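Local coordinates for protein NAD nucleotidase (Haemophilus influenzae, PDB 3ZTV) that hydrolyses nucleoside 5'-phosphates and probably degrades NAD to adenosine and nicotinamide riboside as a zinc-dependent periplasmic 5'-nucleotidase, at residues Val402-Asn408 against Tyr509-Asn514; Gly433-Thr438 against Val539-Asp545. Numbering follows the deposited sequence.

Overall arrangement
Following the chain from its N terminus, 402-408 comes first, then 433-438, 509-514 and 539-545. Interaction 1 closes a loop by joining 402-408 to 509-514 across 100 intervening residues, and interaction 2 joins 433-438 to 539-545 across another 100; the segments alternate, so the two loops cross rather than nest. They meet in a single mixed sheet, where strands 508-514 and 435-442 lie side by side, joined by a probable hydrogen bond from Thr513 N to Tyr437 O (2.8 Å). Their centres are 11 Å apart. Asn408 from interaction 1 and Asn434 from interaction 2 both bind the adenosine, and the nearest atoms of the Tyr542 side chain lie about 4 Å from a bound zinc ion.

Interaction 1 of 2, residues Val402-Asn408 against Tyr509-Asn514; sequences VDLTIQN and YLVGTN. With ADN (adenosine), chain D.
The carboxamide of Asn514 donates through ND2 to Gln407 OE1 (2.8 Å) and to Asn408 OD1 (2.9 Å). That leaves Asn408 ND2 to meet the adenosine, with a straight 3.1 Å bond to N3 and a weak 3.3 Å one to O2'. Asn408 and Asn514 both adopt chi1 p; Gln407 is t, then p at chi2. Next along the strands, Thr513 OG1 (chi1 t) donates to Ile406 O at 2.8 Å. The parallel ladder continues with Ile406 N to Gly512 O (2.9 Å), Gly512 N to Leu404 O (3.0 Å) and Asp403 N to Leu510 O (2.8 Å), and Asp403 OD2 (chi1 m) accepts from Leu510 N at 2.9 Å. Leu404 pairs with Val511 (CA-CA 5.3 Å) and Thr405 with Gly512 (CA-CA 4.5 Å). The segment axes come within 4.7 Å at an angle of 24°; both chains are extended, except that Asp403 turns to phi/psi -86/-33.

These are neighbouring parallel strands of the mixed sheet in the C-terminal 5'-nucleotidase domain, with nucleoside bound beyond their C-terminal ends. There Asn514 also N-caps helix 515-518, through OD1 to Val517 N.

Leu404 CD1 packs on Val511 CG1 (3.8 Å) on a face covered by helix 443-460. On the other face helix 386-396 lies over Thr405, whose OG1 bonds Ala392 O; a beta carbon on Gly512 would crowd Thr405 CG2. At the far end Val402 CG2 touches Leu510 CD2 (3.9 Å), and Asp403 CB meets the edge of the Tyr509 ring.

Interaction 2 of 2, residues Gly433-Thr438 against Val539-Asp545; sequences GNTLYT and VDTYLPD. With ADN (adenosine), chain D.
Val539, Thr435 and Leu436 lose most surface here. Strand 539-544 edges the five-stranded sheet, with 435-442 between it and 508-514. The axes of antiparallel strands 435-438 and 539-544 approach to 4.6 Å, their N-to-C directions 147° apart. Val539 forms the hydrogen-bonded pair with Thr438: Thr438 N to Val539 O is 2.9 Å, Val539 N to Thr438 O 3.0 Å. Val539 CG1 lies 3.1 Å from Thr438 OG1, and Val539 O sits over a face of the Tyr437 ring (chi1 t).

Tyr437-Asp540 and Thr435-Pro544 are non-hydrogen-bonded pairs, and the register slips by two between them: a beta bulge, with Tyr542 at left-handed phi/psi 63/21. Leu436 spans it. Its N donates to Leu543 O (3.0 Å), while its O accepts from Thr541 N (3.0 Å) and OG1 (2.7 Å). Thr435 OG1 (chi1 p) donates to Asp540 OD1 at 2.7 Å. Asp540 OD1 takes Tyr542 N (3.0 Å), an Asx turn, and Thr541 OG1 takes Leu543 N (3.1 Å), an ST turn. The Tyr542 CA-to-CB bond points away from 433-438, and its ring stacks on His228 near the zinc site.

Asp545 N donates to Asn434 O (2.9 Å), and a water links Asp545 OD2 (2.8 Å) to Asn434 ND2 (3.0 Å). ND2 of Asn434 gives to adenosine N1 (2.8 Å) and its OD1 takes N6 (3.0 Å), so this amide matches the acceptor-donor pattern of the adenine edge.

Interaction 1 of 2, residues Val402-Asn408 against Tyr509-Asn514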
loop_
_atom_site.group_PDB
_atom_site.type_symbol
_atom_site.label_atom_id
_atom_site.label_comp_id
_atom_site.label_asym_id
_atom_site.label_seq_id
_atom_site.Cartn_x
_atom_site.Cartn_y
_atom_site.Cartn_z
ATOM N N VAL A 402 -22.868 3.630 6.407
ATOM C CA VAL A 402 -24.058 4.015 5.651
ATOM C C VAL A 402 -24.683 5.333 6.118
ATOM O O VAL A 402 -24.864 5.557 7.315
ATOM C CB VAL A 402 -25.104 2.875 5.657
ATOM C CG1 VAL A 402 -26.444 3.354 5.117
ATOM C CG2 VAL A 402 -24.590 1.695 4.845
ATOM N N ASP A 403 -24.995 6.202 5.158
ATOM C CA ASP A 403 -25.600 7.502 5.465
ATOM C C ASP A 403 -27.124 7.460 5.581
ATOM O O ASP A 403 -27.722 8.206 6.358
ATOM C CB ASP A 403 -25.204 8.525 4.402
ATOM C CG ASP A 403 -23.722 8.831 4.411
ATOM O OD1 ASP A 403 -23.204 9.225 5.478
ATOM O OD2 ASP A 403 -23.076 8.671 3.360
ATOM N N LEU A 404 -27.754 6.595 4.797
ATOM C CA LEU A 404 -29.206 6.510 4.802
ATOM C C LEU A 404 -29.618 5.191 4.184
ATOM O O LEU A 404 -28.874 4.607 3.391
ATOM C CB LEU A 404 -29.814 7.688 4.029
ATOM C CG LEU A 404 -29.476 7.788 2.539
ATOM C CD1 LEU A 404 -30.620 7.230 1.691
ATOM C CD2 LEU A 404 -29.134 9.226 2.125
ATOM N N THR A 405 -30.794 4.709 4.566
ATOM C CA THR A 405 -31.352 3.524 3.930
ATOM C C THR A 405 -32.766 3.803 3.443
ATOM O O THR A 405 -33.458 4.668 3.986
ATOM C CB THR A 405 -31.395 2.325 4.884
ATOM O OG1 THR A 405 -32.147 2.681 6.047
ATOM C CG2 THR A 405 -29.991 1.896 5.286
ATOM N N ILE A 406 -33.187 3.067 2.421
ATOM C CA ILE A 406 -34.522 3.201 1.845
ATOM C C ILE A 406 -35.143 1.819 1.696
ATOM O O ILE A 406 -34.508 0.910 1.155
ATOM C CB ILE A 406 -34.471 3.893 0.471
ATOM C CG1 ILE A 406 -33.913 5.313 0.623
ATOM C CG2 ILE A 406 -35.842 3.885 -0.188
ATOM C CD1 ILE A 406 -33.587 5.994 -0.691
ATOM N N GLN A 407 -36.374 1.668 2.185
ATOM C CA GLN A 407 -37.112 0.398 2.142
ATOM C C GLN A 407 -38.486 0.643 1.522
ATOM O O GLN A 407 -39.129 1.660 1.795
ATOM C CB GLN A 407 -37.253 -0.193 3.558
ATOM C CG GLN A 407 -38.109 -1.465 3.666
ATOM C CD GLN A 407 -37.438 -2.709 3.090
ATOM O OE1 GLN A 407 -36.308 -2.668 2.620
ATOM N NE2 GLN A 407 -38.150 -3.828 3.133
ATOM N N ASN A 408 -38.939 -0.281 0.680
ATOM C CA ASN A 408 -40.266 -0.181 0.070
ATOM C C ASN A 408 -41.354 -0.746 0.990
ATOM O O ASN A 408 -41.163 -1.786 1.621
ATOM C CB ASN A 408 -40.295 -0.896 -1.287
ATOM C CG ASN A 408 -40.056 -2.391 -1.167
ATOM O OD1 ASN A 408 -39.040 -2.832 -0.632
ATOM N ND2 ASN A 408 -41.009 -3.178 -1.655
ATOM N N TYR A 509 -23.419 9.998 -1.223
ATOM C CA TYR A 509 -23.861 9.293 -0.025
ATOM C C TYR A 509 -23.717 7.785 -0.190
ATOM O O TYR A 509 -23.890 7.264 -1.289
ATOM C CB TYR A 509 -25.333 9.615 0.258
ATOM C CG TYR A 509 -25.584 11.071 0.582
ATOM C CD1 TYR A 509 -25.873 11.987 -0.422
ATOM C CD2 TYR A 509 -25.536 11.527 1.889
ATOM C CE1 TYR A 509 -26.095 13.322 -0.127
ATOM C CE2 TYR A 509 -25.755 12.859 2.192
ATOM C CZ TYR A 509 -26.037 13.748 1.182
ATOM O OH TYR A 509 -26.256 15.079 1.491
ATOM N N LEU A 510 -23.413 7.092 0.904
ATOM C CA LEU A 510 -23.510 5.635 0.898
ATOM C C LEU A 510 -24.928 5.267 1.302
ATOM O O LEU A 510 -25.362 5.549 2.426
ATOM C CB LEU A 510 -22.485 4.981 1.824
ATOM C CG LEU A 510 -22.440 3.448 1.763
ATOM C CD1 LEU A 510 -22.003 2.970 0.396
ATOM C CD2 LEU A 510 -21.508 2.910 2.827
ATOM N N VAL A 511 -25.637 4.653 0.361
ATOM C CA VAL A 511 -27.059 4.378 0.493
ATOM C C VAL A 511 -27.298 2.875 0.555
ATOM O O VAL A 511 -26.797 2.124 -0.291
ATOM C CB VAL A 511 -27.829 4.967 -0.704
ATOM C CG1 VAL A 511 -29.291 4.550 -0.669
ATOM C CG2 VAL A 511 -27.680 6.497 -0.734
ATOM N N GLY A 512 -28.048 2.437 1.562
ATOM C CA GLY A 512 -28.413 1.033 1.674
ATOM C C GLY A 512 -29.870 0.801 1.327
ATOM O O GLY A 512 -30.740 1.616 1.653
ATOM N N THR A 513 -30.152 -0.320 0.673
ATOM C CA THR A 513 -31.526 -0.692 0.352
ATOM C C THR A 513 -31.594 -2.222 0.301
ATOM O O THR A 513 -30.596 -2.882 0.582
ATOM C CB THR A 513 -31.981 -0.028 -0.954
ATOM O OG1 THR A 513 -33.392 -0.189 -1.113
ATOM C CG2 THR A 513 -31.266 -0.627 -2.147
ATOM N N ASN A 514 -32.751 -2.792 -0.019
ATOM C CA ASN A 514 -32.823 -4.244 -0.128
ATOM C C ASN A 514 -32.469 -4.682 -1.551
ATOM O O ASN A 514 -32.578 -3.904 -2.495
ATOM C CB ASN A 514 -34.180 -4.801 0.334
ATOM C CG ASN A 514 -35.312 -4.412 -0.579
ATOM O OD1 ASN A 514 -35.329 -4.783 -1.750
ATOM N ND2 ASN A 514 -36.277 -3.668 -0.045
HETATM O "O5'" ADN D . -47.206 -8.207 -4.033
HETATM C "C5'" ADN D . -46.153 -7.628 -4.807
HETATM C "C4'" ADN D . -45.490 -6.528 -3.987
HETATM O "O4'" ADN D . -44.794 -7.095 -2.873
HETATM C "C3'" ADN D . -44.456 -5.744 -4.772
HETATM O "O3'" ADN D . -45.044 -4.613 -5.421
HETATM C "C2'" ADN D . -43.465 -5.319 -3.705
HETATM O "O2'" ADN D . -43.859 -4.080 -3.103
HETATM C "C1'" ADN D . -43.560 -6.410 -2.656
HETATM N N9 ADN D . -42.437 -7.357 -2.831
HETATM C C8 ADN D . -42.421 -8.484 -3.571
HETATM N N7 ADN D . -41.210 -9.099 -3.488
HETATM C C5 ADN D . -40.426 -8.349 -2.681
HETATM C C6 ADN D . -39.044 -8.402 -2.153
HETATM N N6 ADN D . -38.190 -9.402 -2.472
HETATM N N1 ADN D . -38.648 -7.408 -1.334
HETATM C C2 ADN D . -39.461 -6.393 -0.989
HETATM N N3 ADN D . -40.723 -6.280 -1.428
HETATM C C4 ADN D . -41.249 -7.213 -2.253
#

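Interaction 2 of 2, residues Gly433-Thr438 against Val539-Asp545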
loop_
_atom_site.group_PDB
_atom_site.type_symbol
_atom_site.label_atom_id
_atom_site.label_comp_id
_atom_site.label_asym_id
_atom_site.label_seq_id
_atom_site.Cartn_x
_atom_site.Cartn_y
_atom_site.Cartn_z
ATOM N N GLY A 433 -36.505 -12.869 1.966
ATOM C CA GLY A 433 -35.119 -13.288 1.862
ATOM C C GLY A 433 -34.183 -12.285 1.203
ATOM O O GLY A 433 -33.213 -12.675 0.553
ATOM N N ASN A 434 -34.461 -10.995 1.368
ATOM C CA ASN A 434 -33.564 -9.971 0.836
ATOM C C ASN A 434 -32.288 -9.852 1.647
ATOM O O ASN A 434 -32.263 -10.184 2.832
ATOM C CB ASN A 434 -34.237 -8.597 0.838
ATOM C CG ASN A 434 -35.444 -8.531 -0.063
ATOM O OD1 ASN A 434 -35.472 -9.121 -1.143
ATOM N ND2 ASN A 434 -36.459 -7.797 0.379
ATOM N N THR A 435 -31.234 -9.355 1.004
ATOM C CA THR A 435 -30.032 -8.949 1.719
ATOM C C THR A 435 -29.865 -7.443 1.536
ATOM O O THR A 435 -30.474 -6.845 0.650
ATOM C CB THR A 435 -28.777 -9.663 1.182
ATOM O OG1 THR A 435 -28.724 -9.503 -0.239
ATOM C CG2 THR A 435 -28.804 -11.151 1.531
ATOM N N LEU A 436 -29.027 -6.842 2.368
ATOM C CA LEU A 436 -28.726 -5.419 2.262
ATOM C C LEU A 436 -27.756 -5.165 1.105
ATOM O O LEU A 436 -26.738 -5.857 0.974
ATOM C CB LEU A 436 -28.125 -4.923 3.573
ATOM C CG LEU A 436 -27.710 -3.454 3.658
ATOM C CD1 LEU A 436 -28.910 -2.528 3.564
ATOM C CD2 LEU A 436 -26.977 -3.217 4.964
ATOM N N TYR A 437 -28.069 -4.162 0.284
ATOM C CA TYR A 437 -27.300 -3.814 -0.911
ATOM C C TYR A 437 -26.965 -2.321 -0.830
ATOM O O TYR A 437 -27.833 -1.521 -0.464
ATOM C CB TYR A 437 -28.157 -4.079 -2.159
ATOM C CG TYR A 437 -27.355 -4.191 -3.437
ATOM C CD1 TYR A 437 -26.878 -3.059 -4.086
ATOM C CD2 TYR A 437 -27.047 -5.433 -3.976
ATOM C CE1 TYR A 437 -26.123 -3.164 -5.245
ATOM C CE2 TYR A 437 -26.293 -5.544 -5.128
ATOM C CZ TYR A 437 -25.836 -4.404 -5.758
ATOM O OH TYR A 437 -25.081 -4.500 -6.910
ATOM N N THR A 438 -25.733 -1.925 -1.153
ATOM C CA THR A 438 -25.389 -0.499 -1.103
ATOM C C THR A 438 -24.926 0.069 -2.435
ATOM O O THR A 438 -24.367 -0.642 -3.272
ATOM C CB THR A 438 -24.313 -0.162 -0.025
ATOM O OG1 THR A 438 -23.045 -0.726 -0.397
ATOM C CG2 THR A 438 -24.723 -0.675 1.348
ATOM N N VAL A 539 -22.740 -3.052 -4.190
ATOM C CA VAL A 539 -22.336 -4.286 -3.533
ATOM C C VAL A 539 -23.462 -4.951 -2.738
ATOM O O VAL A 539 -24.197 -4.300 -1.982
ATOM C CB VAL A 539 -21.097 -4.059 -2.639
ATOM C CG1 VAL A 539 -21.371 -2.990 -1.610
ATOM C CG2 VAL A 539 -20.655 -5.357 -1.974
ATOM N N ASP A 540 -23.593 -6.258 -2.939
ATOM C CA ASP A 540 -24.470 -7.088 -2.127
ATOM C C ASP A 540 -23.673 -7.474 -0.888
ATOM O O ASP A 540 -22.658 -8.169 -0.984
ATOM C CB ASP A 540 -24.886 -8.341 -2.911
ATOM C CG ASP A 540 -25.989 -9.136 -2.222
ATOM O OD1 ASP A 540 -26.156 -9.006 -0.991
ATOM O OD2 ASP A 540 -26.688 -9.904 -2.924
ATOM N N THR A 541 -24.107 -7.006 0.277
ATOM C CA THR A 541 -23.395 -7.296 1.520
ATOM C C THR A 541 -23.580 -8.731 2.029
ATOM O O THR A 541 -22.845 -9.170 2.913
ATOM C CB THR A 541 -23.855 -6.384 2.672
ATOM O OG1 THR A 541 -25.213 -6.704 3.016
ATOM C CG2 THR A 541 -23.728 -4.917 2.287
ATOM N N TYR A 542 -24.596 -9.424 1.512
ATOM C CA TYR A 542 -24.972 -10.766 1.989
ATOM C C TYR A 542 -25.432 -10.787 3.450
ATOM O O TYR A 542 -25.445 -11.833 4.098
ATOM C CB TYR A 542 -23.866 -11.797 1.704
ATOM C CG TYR A 542 -23.552 -11.876 0.225
ATOM C CD1 TYR A 542 -24.534 -12.237 -0.694
ATOM C CD2 TYR A 542 -22.294 -11.552 -0.257
ATOM C CE1 TYR A 542 -24.264 -12.275 -2.048
ATOM C CE2 TYR A 542 -22.014 -11.603 -1.613
ATOM C CZ TYR A 542 -23.002 -11.961 -2.499
ATOM O OH TYR A 542 -22.726 -12.008 -3.853
ATOM N N LEU A 543 -25.852 -9.628 3.952
ATOM C CA LEU A 543 -26.464 -9.517 5.276
ATOM C C LEU A 543 -27.984 -9.662 5.162
ATOM O O LEU A 543 -28.653 -8.770 4.638
ATOM C CB LEU A 543 -26.123 -8.153 5.879
ATOM C CG LEU A 543 -24.628 -7.903 6.123
ATOM C CD1 LEU A 543 -24.335 -6.429 6.377
ATOM C CD2 LEU A 543 -24.136 -8.768 7.277
ATOM N N PRO A 544 -28.546 -10.787 5.638
ATOM C CA PRO A 544 -29.982 -11.014 5.428
ATOM C C PRO A 544 -30.895 -10.114 6.266
ATOM O O PRO A 544 -30.593 -9.789 7.422
ATOM C CB PRO A 544 -30.183 -12.483 5.834
ATOM C CG PRO A 544 -28.818 -13.079 5.886
ATOM C CD PRO A 544 -27.883 -11.953 6.246
ATOM N N ASP A 545 -32.029 -9.756 5.667
ATOM C CA ASP A 545 -32.989 -8.845 6.295
ATOM C C ASP A 545 -33.514 -9.280 7.668
ATOM O O ASP A 545 -33.543 -8.479 8.601
ATOM C CB ASP A 545 -34.147 -8.485 5.344
ATOM C CG ASP A 545 -34.840 -9.704 4.717
ATOM O OD1 ASP A 545 -34.607 -10.850 5.155
ATOM O OD2 ASP A 545 -35.643 -9.493 3.775
HETATM O "O5'" ADN D . -47.206 -8.207 -4.033
HETATM C "C5'" ADN D . -46.153 -7.628 -4.807
HETATM C "C4'" ADN D . -45.490 -6.528 -3.987
HETATM O "O4'" ADN D . -44.794 -7.095 -2.873
HETATM C "C3'" ADN D . -44.456 -5.744 -4.772
HETATM O "O3'" ADN D . -45.044 -4.613 -5.421
HETATM C "C2'" ADN D . -43.465 -5.319 -3.705
HETATM O "O2'" ADN D . -43.859 -4.080 -3.103
HETATM C "C1'" ADN D . -43.560 -6.410 -2.656
HETATM N N9 ADN D . -42.437 -7.357 -2.831
HETATM C C8 ADN D . -42.421 -8.484 -3.571
HETATM N N7 ADN D . -41.210 -9.099 -3.488
HETATM C C5 ADN D . -40.426 -8.349 -2.681
HETATM C C6 ADN D . -39.044 -8.402 -2.153
HETATM N N6 ADN D . -38.190 -9.402 -2.472
HETATM N N1 ADN D . -38.648 -7.408 -1.334
HETATM C C2 ADN D . -39.461 -6.393 -0.989
HETATM N N3 ADN D . -40.723 -6.280 -1.428
HETATM C C4 ADN D . -41.249 -7.213 -2.253
HETATM O O HOH W 1 -36.231 -13.045 4.773
HETATM O O HOH W 2 -36.247 -6.766 3.217
#